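Local coordinates for protein osa (Shigella flexneri, PDB 4O7K), which suppresses the oncogenicity of Agrobacterium tumefaciens, acting as a plasmid fertility inhibition factor of the ParB/Srx superfamily, at residues 19-24 / 72-77; 28-33 / 151-156; 101-106 / 143-148; 120-125 / 136-141. The protein carries 1 engineered substitution. All coordinates share one frame; numbering follows the deposited sequence.

Contact 1 (19-24 / 72-77)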
# COMPACT_ATOMS: atom_id res chain seq x y z
N ASP A 19 8.27 10.97 -9.74
CA ASP A 19 9.69 10.72 -9.99
C ASP A 19 10.51 11.76 -9.25
O ASP A 19 11.49 11.44 -8.58
CB ASP A 19 10.01 10.77 -11.48
CG ASP A 19 9.59 9.51 -12.22
OD1 ASP A 19 9.33 8.47 -11.57
OD2 ASP A 19 9.52 9.55 -13.47
N LYS A 20 10.08 13.02 -9.38
CA LYS A 20 10.77 14.13 -8.73
C LYS A 20 10.59 14.15 -7.21
O LYS A 20 11.55 14.40 -6.49
CB LYS A 20 10.29 15.45 -9.33
CG LYS A 20 10.55 15.52 -10.82
CD LYS A 20 10.29 16.90 -11.38
CE LYS A 20 10.70 16.95 -12.84
NZ LYS A 20 12.15 16.63 -13.00
N GLU A 21 9.38 13.89 -6.72
CA GLU A 21 9.14 13.86 -5.28
C GLU A 21 10.01 12.78 -4.65
O GLU A 21 10.59 12.97 -3.58
CB GLU A 21 7.67 13.60 -4.96
CG GLU A 21 6.75 14.76 -5.32
CD GLU A 21 5.28 14.41 -5.15
OE1 GLU A 21 4.98 13.26 -4.77
OE2 GLU A 21 4.43 15.30 -5.38
N LEU A 22 10.11 11.65 -5.33
CA LEU A 22 10.91 10.53 -4.85
C LEU A 22 12.40 10.87 -4.88
O LEU A 22 13.15 10.49 -3.97
CB LEU A 22 10.64 9.27 -5.69
CG LEU A 22 9.34 8.55 -5.36
CD1 LEU A 22 8.95 7.60 -6.48
CD2 LEU A 22 9.46 7.82 -4.04
N ALA A 23 12.82 11.59 -5.91
CA ALA A 23 14.22 11.98 -6.03
C ALA A 23 14.62 12.99 -4.95
O ALA A 23 15.75 12.97 -4.47
CB ALA A 23 14.50 12.54 -7.43
N GLN A 24 13.68 13.86 -4.57
CA GLN A 24 13.92 14.88 -3.55
C GLN A 24 13.96 14.29 -2.14
O GLN A 24 14.82 14.64 -1.33
CB GLN A 24 12.82 15.95 -3.60
CG GLN A 24 12.87 16.88 -4.80
CD GLN A 24 11.60 17.69 -4.98
OE1 GLN A 24 10.67 17.59 -4.17
NE2 GLN A 24 11.53 18.48 -6.05
N ASN A 72 7.08 2.21 0.40
CA ASN A 72 7.05 3.64 0.22
C ASN A 72 5.78 4.00 -0.54
O ASN A 72 5.64 3.64 -1.72
CB ASN A 72 8.32 4.07 -0.53
CG ASN A 72 8.38 5.56 -0.78
OD1 ASN A 72 7.38 6.19 -1.12
ND2 ASN A 72 9.58 6.12 -0.64
N GLY A 73 4.86 4.68 0.12
CA GLY A 73 3.59 5.04 -0.51
C GLY A 73 3.69 5.66 -1.89
O GLY A 73 2.98 5.25 -2.82
N LEU A 74 4.56 6.66 -2.04
CA LEU A 74 4.73 7.31 -3.34
C LEU A 74 5.27 6.36 -4.41
O LEU A 74 4.89 6.44 -5.57
CB LEU A 74 5.68 8.50 -3.22
CG LEU A 74 5.22 9.72 -2.42
CD1 LEU A 74 6.23 10.84 -2.57
CD2 LEU A 74 3.83 10.19 -2.83
N ALA A 75 6.17 5.46 -4.01
CA ALA A 75 6.71 4.49 -4.96
C ALA A 75 5.65 3.47 -5.35
O ALA A 75 5.57 3.04 -6.51
CB ALA A 75 7.91 3.79 -4.38
N PHE A 76 4.84 3.08 -4.38
CA PHE A 76 3.76 2.12 -4.60
C PHE A 76 2.74 2.72 -5.56
O PHE A 76 2.31 2.06 -6.51
CB PHE A 76 3.11 1.76 -3.26
CG PHE A 76 1.99 0.77 -3.36
CD1 PHE A 76 2.24 -0.60 -3.28
CD2 PHE A 76 0.68 1.19 -3.50
CE1 PHE A 76 1.21 -1.51 -3.34
CE2 PHE A 76 -0.36 0.28 -3.56
CZ PHE A 76 -0.09 -1.07 -3.49
N TYR A 77 2.38 3.98 -5.29
CA TYR A 77 1.48 4.75 -6.13
C TYR A 77 1.99 4.79 -7.57
O TYR A 77 1.25 4.50 -8.51
CB TYR A 77 1.34 6.17 -5.56
CG TYR A 77 0.42 7.13 -6.27
CD1 TYR A 77 -0.63 6.69 -7.09
CD2 TYR A 77 0.58 8.50 -6.10
CE1 TYR A 77 -1.47 7.61 -7.72
CE2 TYR A 77 -0.24 9.41 -6.72
CZ TYR A 77 -1.26 8.97 -7.53
OH TYR A 77 -2.06 9.90 -8.13
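Glu21 and Leu22, near the C-terminal end of helix 4-24, pack against Asn72, Leu74 and Ala75 at the start of helix 73-81. This is a helix-helix contact near the protein surface, in which the short segments run roughly antiparallel (153° between their directions) with their axes 10.0 Å apart. The apolar part centres on Leu22, whose CG is anti to the carbonyl carbon (chi1 -77°). The side chains of Leu22 and Leu74 slide past each other, pointing in opposite directions. The CD2 methyl of Leu22 comes to 3.9 Å from Leu74 CB, while its distance to Ala75 CB is 4.3 Å, so one methyl bridges the first turn of the partner helix. Glu21 contributes differently: its extended chain crosses Leu74 at about a right angle, bringing Glu21 OE1 to 3.5 Å from Leu74 CD1 and within touching range of CD2. The carboxylate takes its polar partner elsewhere, since Glu21 OE2 forms a salt bridge with Arg17 one turn back. Asp19 OD1, by contrast, reaches across to Arg78 of helix 73-81 in a salt bridge. Asn72 is the N-cap of helix 73-81, and its amide group also lies against Leu22, with Asn72 ND2 3.8 Å from Leu22 CD2. The capping bond runs 3.2 Å from Ala75 N to Asn72 OD1, and the donor stands above the plane of the side-chain amide.

Contact 2 (28-33 / 151-156)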
# COMPACT_ATOMS: atom_id res chain seq x y z
N LEU A 28 15.88 10.33 2.99
CA LEU A 28 15.27 10.90 4.19
C LEU A 28 14.41 9.88 4.93
O LEU A 28 13.73 9.06 4.31
CB LEU A 28 14.43 12.13 3.82
CG LEU A 28 15.17 13.33 3.22
CD1 LEU A 28 14.19 14.44 2.88
CD2 LEU A 28 16.25 13.83 4.16
N PRO A 29 14.41 9.93 6.27
CA PRO A 29 13.62 9.00 7.08
C PRO A 29 12.12 9.21 6.87
O PRO A 29 11.64 10.35 6.89
CB PRO A 29 14.04 9.35 8.52
CG PRO A 29 14.43 10.78 8.45
CD PRO A 29 15.09 10.94 7.10
N LEU A 30 11.38 8.13 6.64
CA LEU A 30 9.93 8.22 6.50
C LEU A 30 9.28 7.83 7.82
O LEU A 30 9.93 7.22 8.68
CB LEU A 30 9.43 7.34 5.35
CG LEU A 30 9.76 7.84 3.93
CD1 LEU A 30 9.23 6.87 2.85
CD2 LEU A 30 9.20 9.24 3.71
N GLU A 31 8.03 8.21 8.02
CA GLU A 31 7.26 7.72 9.15
C GLU A 31 6.85 6.27 8.91
O GLU A 31 6.14 5.96 7.95
CB GLU A 31 6.03 8.60 9.41
CG GLU A 31 6.35 10.07 9.59
CD GLU A 31 5.69 10.66 10.82
OE1 GLU A 31 4.71 10.06 11.31
OE2 GLU A 31 6.16 11.72 11.30
N LEU A 32 7.29 5.39 9.81
CA LEU A 32 7.03 3.96 9.74
C LEU A 32 5.76 3.54 10.48
O LEU A 32 5.40 4.12 11.51
CB LEU A 32 8.21 3.18 10.33
CG LEU A 32 9.50 2.95 9.53
CD1 LEU A 32 10.17 4.24 9.15
CD2 LEU A 32 10.48 2.07 10.30
N PRO A 33 5.08 2.49 9.97
CA PRO A 33 4.02 1.89 10.78
C PRO A 33 4.63 1.34 12.08
O PRO A 33 5.78 0.92 12.08
CB PRO A 33 3.45 0.78 9.90
CG PRO A 33 4.46 0.56 8.82
CD PRO A 33 5.20 1.87 8.64
N VAL A 151 -0.49 8.47 3.77
CA VAL A 151 0.22 7.59 4.68
C VAL A 151 1.57 7.26 4.04
O VAL A 151 1.63 6.74 2.91
CB VAL A 151 -0.57 6.31 4.97
CG1 VAL A 151 0.22 5.40 5.88
CG2 VAL A 151 -1.92 6.68 5.57
N ALA A 152 2.66 7.60 4.74
CA ALA A 152 4.00 7.58 4.14
C ALA A 152 4.47 6.17 3.78
O ALA A 152 5.03 5.94 2.69
CB ALA A 152 5.00 8.22 5.10
N VAL A 153 4.27 5.25 4.71
CA VAL A 153 4.68 3.85 4.57
C VAL A 153 3.56 2.98 5.12
O VAL A 153 2.95 3.30 6.14
CB VAL A 153 6.02 3.56 5.31
CG1 VAL A 153 6.41 2.09 5.19
CG2 VAL A 153 7.14 4.44 4.77
N PHE A 154 3.26 1.89 4.42
CA PHE A 154 2.29 0.94 4.93
C PHE A 154 2.68 -0.46 4.47
O PHE A 154 3.39 -0.62 3.48
CB PHE A 154 0.86 1.32 4.50
CG PHE A 154 0.69 1.60 3.02
CD1 PHE A 154 0.47 0.57 2.13
CD2 PHE A 154 0.70 2.90 2.54
CE1 PHE A 154 0.30 0.82 0.77
CE2 PHE A 154 0.53 3.17 1.19
CZ PHE A 154 0.33 2.12 0.30
N PRO A 155 2.24 -1.48 5.21
CA PRO A 155 2.54 -2.86 4.81
C PRO A 155 1.55 -3.38 3.77
O PRO A 155 0.39 -2.94 3.75
CB PRO A 155 2.42 -3.65 6.11
CG PRO A 155 1.57 -2.81 7.02
CD PRO A 155 1.53 -1.41 6.50
N VAL A 156 2.01 -4.29 2.94
CA VAL A 156 1.16 -5.01 2.00
C VAL A 156 1.57 -6.48 2.06
O VAL A 156 2.64 -6.81 2.58
CB VAL A 156 1.26 -4.48 0.55
CG1 VAL A 156 0.74 -3.06 0.45
CG2 VAL A 156 2.71 -4.57 0.05
O HOH W 1 3.59 5.44 7.81
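Glu31 and Ala152 come closest in backbone register, with CA atoms 6.0 Å apart, and the two chains diverge in direction by 41° as the loop from Leu30 to Pro33 draws past the start of strand 153-158. That strand is an outermost member of a three-stranded antiparallel sheet, with strand 67-72 as its neighbour. No direct hydrogen bond joins the loop to it. Instead, a water links the two backbones: it donates to Glu31 O over 2.6 Å and accepts from Val153 N, without bringing them into sheet pairing. The side chain of Val153 carries the largest share of the buried surface, with Val153 CB 3.6 Å from Glu31 O. Its two methyls divide the work. CG1, anti to the backbone N, reaches the proline ring, with Val153 CG1 3.7 Å from Pro33 CD. CG2 turns to the other neighbour, and Leu30 CB and CD1 each lie 3.7 Å from Val153 CG2. Both Leu30 and Pro33 cross Val153 at about a right angle. The CB methyl of Ala152 touches Glu31 O. Outside the pair, Pro33 and Pro155 also rest on Tyr70 and Trp45, which links the loop to strands of both sheets. At the far end the two proline rings meet, Pro33 CG standing 4.2 Å from Pro155 CD.

Contact 3 (101-106 / 143-148). With PO4 (phosphate ion), chain B; PO4 (phosphate ion), chain C.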
# COMPACT_ATOMS: atom_id res chain seq x y z
N ARG A 101 -16.34 4.22 -5.85
CA ARG A 101 -17.63 3.86 -5.26
C ARG A 101 -17.49 3.15 -3.91
O ARG A 101 -18.39 3.23 -3.08
CB ARG A 101 -18.44 2.99 -6.23
CG ARG A 101 -17.90 1.58 -6.40
CD ARG A 101 -18.94 0.52 -6.04
NE ARG A 101 -18.50 -0.83 -6.40
CZ ARG A 101 -18.75 -1.92 -5.68
NH1 ARG A 101 -18.31 -3.10 -6.08
NH2 ARG A 101 -19.46 -1.83 -4.56
N LYS A 102 -16.37 2.47 -3.70
CA LYS A 102 -16.14 1.77 -2.46
C LYS A 102 -15.44 2.55 -1.39
O LYS A 102 -15.22 2.07 -0.34
CB LYS A 102 -15.37 0.51 -2.71
CG LYS A 102 -16.04 -0.38 -3.71
CD LYS A 102 -15.17 -1.54 -4.10
CE LYS A 102 -15.19 -2.60 -3.03
NZ LYS A 102 -13.83 -3.15 -2.88
N TYR A 103 -15.07 3.75 -1.71
CA TYR A 103 -14.23 4.55 -0.83
C TYR A 103 -14.92 4.96 0.48
O TYR A 103 -14.29 4.95 1.54
CB TYR A 103 -13.74 5.80 -1.58
CG TYR A 103 -12.61 6.57 -0.91
CD1 TYR A 103 -12.87 7.52 0.07
CD2 TYR A 103 -11.28 6.36 -1.28
CE1 TYR A 103 -11.84 8.24 0.67
CE2 TYR A 103 -10.26 7.07 -0.69
CZ TYR A 103 -10.54 8.01 0.29
OH TYR A 103 -9.52 8.72 0.88
N PRO A 104 -16.23 5.34 0.42
CA PRO A 104 -16.87 5.64 1.71
C PRO A 104 -16.90 4.44 2.64
O PRO A 104 -16.73 4.60 3.85
CB PRO A 104 -18.29 6.06 1.30
CG PRO A 104 -18.13 6.62 -0.08
CD PRO A 104 -17.08 5.73 -0.72
N SER A 105 -17.11 3.25 2.09
CA SER A 105 -17.10 2.03 2.89
C SER A 105 -15.72 1.79 3.49
O SER A 105 -15.60 1.39 4.64
CB SER A 105 -17.53 0.83 2.05
OG SER A 105 -17.37 -0.37 2.78
N SER A 106 -14.68 2.03 2.71
CA SER A 106 -13.33 1.89 3.24
C SER A 106 -13.05 2.92 4.34
O SER A 106 -12.51 2.58 5.41
CB SER A 106 -12.30 2.03 2.11
OG SER A 106 -11.00 1.77 2.59
N SER A 143 -6.16 0.69 -0.28
CA SER A 143 -4.90 1.27 -0.76
C SER A 143 -5.10 2.72 -1.21
O SER A 143 -4.24 3.58 -0.96
CB SER A 143 -4.31 0.45 -1.93
OG SER A 143 -3.93 -0.85 -1.53
N MET A 144 -6.22 3.00 -1.87
CA MET A 144 -6.53 4.37 -2.28
C MET A 144 -6.68 5.28 -1.07
O MET A 144 -6.23 6.43 -1.07
CB MET A 144 -7.82 4.41 -3.11
CG MET A 144 -7.73 3.70 -4.46
SD MET A 144 -9.30 3.90 -5.33
CE MET A 144 -9.12 2.70 -6.66
N TRP A 145 -7.35 4.77 -0.04
CA TRP A 145 -7.59 5.54 1.18
C TRP A 145 -6.24 5.97 1.75
O TRP A 145 -6.02 7.16 2.01
CB TRP A 145 -8.40 4.72 2.19
CG TRP A 145 -8.86 5.53 3.40
CD1 TRP A 145 -10.07 6.16 3.56
CD2 TRP A 145 -8.13 5.77 4.61
NE1 TRP A 145 -10.13 6.78 4.79
CE2 TRP A 145 -8.94 6.56 5.45
CE3 TRP A 145 -6.85 5.41 5.06
CZ2 TRP A 145 -8.53 6.99 6.71
CZ3 TRP A 145 -6.44 5.83 6.31
CH2 TRP A 145 -7.28 6.61 7.12
N LEU A 146 -5.32 5.02 1.89
CA LEU A 146 -4.01 5.28 2.47
C LEU A 146 -3.24 6.29 1.63
O LEU A 146 -2.63 7.22 2.15
CB LEU A 146 -3.19 3.98 2.62
CG LEU A 146 -3.71 2.93 3.61
CD1 LEU A 146 -3.15 1.55 3.27
CD2 LEU A 146 -3.33 3.30 5.04
N LEU A 147 -3.29 6.10 0.31
CA LEU A 147 -2.57 6.98 -0.61
C LEU A 147 -3.14 8.40 -0.59
O LEU A 147 -2.39 9.38 -0.50
CB LEU A 147 -2.62 6.40 -2.01
CG LEU A 147 -1.73 5.17 -2.21
CD1 LEU A 147 -1.86 4.68 -3.65
CD2 LEU A 147 -0.27 5.50 -1.86
N ALA A 148 -4.46 8.51 -0.65
CA ALA A 148 -5.12 9.81 -0.65
C ALA A 148 -4.89 10.53 0.67
O ALA A 148 -4.88 11.76 0.72
CB ALA A 148 -6.61 9.66 -0.94
P PO4 B . -11.14 -3.00 -0.81
O1 PO4 B . -11.34 -4.48 -0.62
O2 PO4 B . -11.18 -2.69 -2.29
O3 PO4 B . -12.21 -2.24 -0.08
O4 PO4 B . -9.80 -2.57 -0.27
P PO4 C . -11.83 10.23 6.21
O1 PO4 C . -11.84 9.48 4.88
O2 PO4 C . -10.71 11.24 6.21
O3 PO4 C . -13.14 10.95 6.42
O4 PO4 C . -11.64 9.25 7.34
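The rings of Tyr103 and Trp145 meet obliquely, with planes 33° apart and 5.3 Å between the centroid of the phenol and that of the five-membered indole ring. The carbonyl carbon of Met144 lies at the edge of the tyrosine ring, near its plane. The indole is held from several sides: its rings stack with those of His149 and Phe110 and meet His52 edge-to-face, while O4 of the chain C phosphate lies in plane at its edge. The same ion receives a hydrogen bond of 3.2 Å from Trp145 NE1 to its O1, and is also bound by His149 and His52. It probably came from the crystallisation liquor; its position indicates that these three residues can together bind an anion in the crystal, from which no function follows. Lys102 NZ donates to O2 of the chain B phosphate over 2.8 Å, an ion also bound by Thr141 and Arg142. Tyr103 CG is anti to the backbone N (chi1 -167°), and the side chain crosses that of Trp145 at about a right angle. Tyr103 CE2 comes to 3.6 Å from Trp145 CA, and Tyr103 OH rests 3.6 Å from Ala148 CB. Ser106 OG lies 4.0 Å from Trp145 CB. The contact joins the first turn of helix 103-112 to helix 140-148, which also packs on Trp80 and Tyr77 of helix 73-81, and through Leu146 on Val151, just before strand 153-158.

Contact 4 (120-125 / 136-141). With PO4 (phosphate ion), chain B.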
# COMPACT_ATOMS: atom_id res chain seq x y z
N LEU A 120 -4.67 -6.09 5.58
CA LEU A 120 -3.76 -5.65 4.53
C LEU A 120 -4.28 -6.00 3.13
O LEU A 120 -5.01 -6.97 2.95
CB LEU A 120 -2.39 -6.29 4.71
CG LEU A 120 -1.68 -5.96 6.03
CD1 LEU A 120 -0.30 -6.60 6.02
CD2 LEU A 120 -1.62 -4.46 6.21
N ALA A 121 -3.86 -5.20 2.16
CA ALA A 121 -4.02 -5.51 0.75
C ALA A 121 -3.10 -6.65 0.34
O ALA A 121 -1.98 -6.79 0.87
CB ALA A 121 -3.74 -4.28 -0.09
N ASP A 122 -3.57 -7.45 -0.61
CA ASP A 122 -2.77 -8.50 -1.24
C ASP A 122 -2.39 -8.07 -2.66
O ASP A 122 -3.26 -7.91 -3.51
CB ASP A 122 -3.55 -9.80 -1.28
CG ASP A 122 -3.81 -10.36 0.11
OD1 ASP A 122 -2.95 -11.09 0.63
OD2 ASP A 122 -4.88 -10.06 0.68
N VAL A 123 -1.10 -7.84 -2.89
CA VAL A 123 -0.66 -7.31 -4.17
C VAL A 123 0.39 -8.21 -4.80
O VAL A 123 0.85 -9.18 -4.19
CB VAL A 123 -0.06 -5.89 -4.03
CG1 VAL A 123 -1.08 -4.93 -3.38
CG2 VAL A 123 1.23 -5.94 -3.24
N SER A 124 0.77 -7.88 -6.03
CA SER A 124 1.73 -8.68 -6.76
C SER A 124 2.54 -7.81 -7.71
O SER A 124 2.01 -6.88 -8.30
CB SER A 124 1.01 -9.78 -7.54
OG SER A 124 0.22 -10.58 -6.68
N PRO A 125 3.83 -8.13 -7.85
CA PRO A 125 4.62 -7.48 -8.90
C PRO A 125 4.16 -8.04 -10.25
O PRO A 125 3.71 -9.18 -10.29
CB PRO A 125 6.05 -7.91 -8.59
CG PRO A 125 5.89 -9.21 -7.87
CD PRO A 125 4.61 -9.12 -7.10
N PHE A 136 -3.21 -6.23 -8.18
CA PHE A 136 -3.90 -6.58 -6.95
C PHE A 136 -4.63 -7.90 -7.01
O PHE A 136 -5.25 -8.24 -8.02
CB PHE A 136 -4.90 -5.48 -6.57
CG PHE A 136 -4.28 -4.19 -6.16
CD1 PHE A 136 -3.78 -3.31 -7.10
CD2 PHE A 136 -4.21 -3.84 -4.81
CE1 PHE A 136 -3.22 -2.12 -6.72
CE2 PHE A 136 -3.64 -2.64 -4.42
CZ PHE A 136 -3.15 -1.77 -5.36
N THR A 137 -4.58 -8.62 -5.90
CA THR A 137 -5.50 -9.73 -5.69
C THR A 137 -6.71 -9.16 -4.94
O THR A 137 -7.85 -9.49 -5.24
CB THR A 137 -4.85 -10.87 -4.92
OG1 THR A 137 -3.84 -11.48 -5.74
CG2 THR A 137 -5.88 -11.91 -4.51
N ASP A 138 -6.43 -8.29 -3.98
CA ASP A 138 -7.47 -7.55 -3.29
C ASP A 138 -6.86 -6.34 -2.57
O ASP A 138 -5.64 -6.21 -2.48
CB ASP A 138 -8.22 -8.45 -2.29
CG ASP A 138 -7.28 -9.20 -1.37
OD1 ASP A 138 -6.48 -8.55 -0.68
OD2 ASP A 138 -7.30 -10.45 -1.35
N GLY A 139 -7.72 -5.44 -2.09
CA GLY A 139 -7.29 -4.31 -1.30
C GLY A 139 -7.06 -3.02 -2.05
O GLY A 139 -6.35 -2.14 -1.56
N MET A 140 -7.66 -2.86 -3.23
CA MET A 140 -7.45 -1.64 -4.01
C MET A 140 -8.02 -0.40 -3.33
O MET A 140 -7.36 0.63 -3.27
CB MET A 140 -8.05 -1.77 -5.42
CG MET A 140 -7.15 -2.50 -6.38
SD MET A 140 -7.73 -2.43 -8.10
CE MET A 140 -9.27 -3.33 -7.93
N THR A 141 -9.24 -0.48 -2.82
CA THR A 141 -9.84 0.73 -2.25
C THR A 141 -9.17 1.15 -0.95
O THR A 141 -8.95 2.33 -0.73
CB THR A 141 -11.34 0.56 -1.99
OG1 THR A 141 -11.94 -0.13 -3.09
CG2 THR A 141 -11.99 1.91 -1.85
P PO4 B . -11.14 -3.00 -0.81
O1 PO4 B . -11.34 -4.48 -0.62
O2 PO4 B . -11.18 -2.69 -2.29
O3 PO4 B . -12.21 -2.24 -0.08
O4 PO4 B . -9.80 -2.57 -0.27
O HOH W 2 -7.36 -6.65 1.11
O HOH W 3 -2.31 -10.28 -7.80
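A classic beta bulge forms where Asp122 faces both Thr137 and Asp138, at the point where the chain leaves its antiparallel strand. Asp122 O accepts two hydrogen bonds, 2.8 Å from Thr137 N and 3.2 Å from Asp138 N, the latter arriving in the carbonyl plane on a lone pair. In return Asp122 N donates to Asp138 O, and weakly to Asp138 OD1. The two carboxylates are turned 88° against each other and Asp122 OD2 lies 2.6 Å from Asp138 OD1, so close that one of the two acids is probably protonated and donates to the other. A water bridges Asp138 OD1 to Leu120 O. Val123 and Phe136 lie side by side on the other face of this hairpin of strands 118-128 and 131-136, with Val123 CG1 3.6 Å from Phe136 CE2. Beyond the bulge, Gly139 is the N-cap of helix 140-148. Its positive phi (95°) and its closeness to Ala121 CB leave no room for a side chain. Gly139 to Arg142 fit the GxxR pattern of ParB/Srx proteins, consistent with a phosphate-binding helix start: O2 of the chain B phosphate, probably from the crystallisation liquor, accepts from Thr141 N at 3.0 Å and from Thr141 OG1 at 2.8 Å, and Arg142 and Lys102 also bind the ion.

From the N terminus, helix 4-24 leads into contact 1, which closes a loop on helix 73-81. The chain between its segments already contains the opening segment of contact 2, so these two contacts cross; a probable hydrogen bond from Gly73 N to Ala152 O joins them. Contact 2 is not closed until strand 153-158, and its long loop encloses contact 3, which in turn encloses the short hairpin of contact 4. Contact 1 is complete before either of these inner contacts opens. Contacts 3 and 4 share helix 140-148, where Lys102 packs on Thr141, and both touch one phosphate. Phe76 and Phe154 connect the outer pair with this central helix and hairpin.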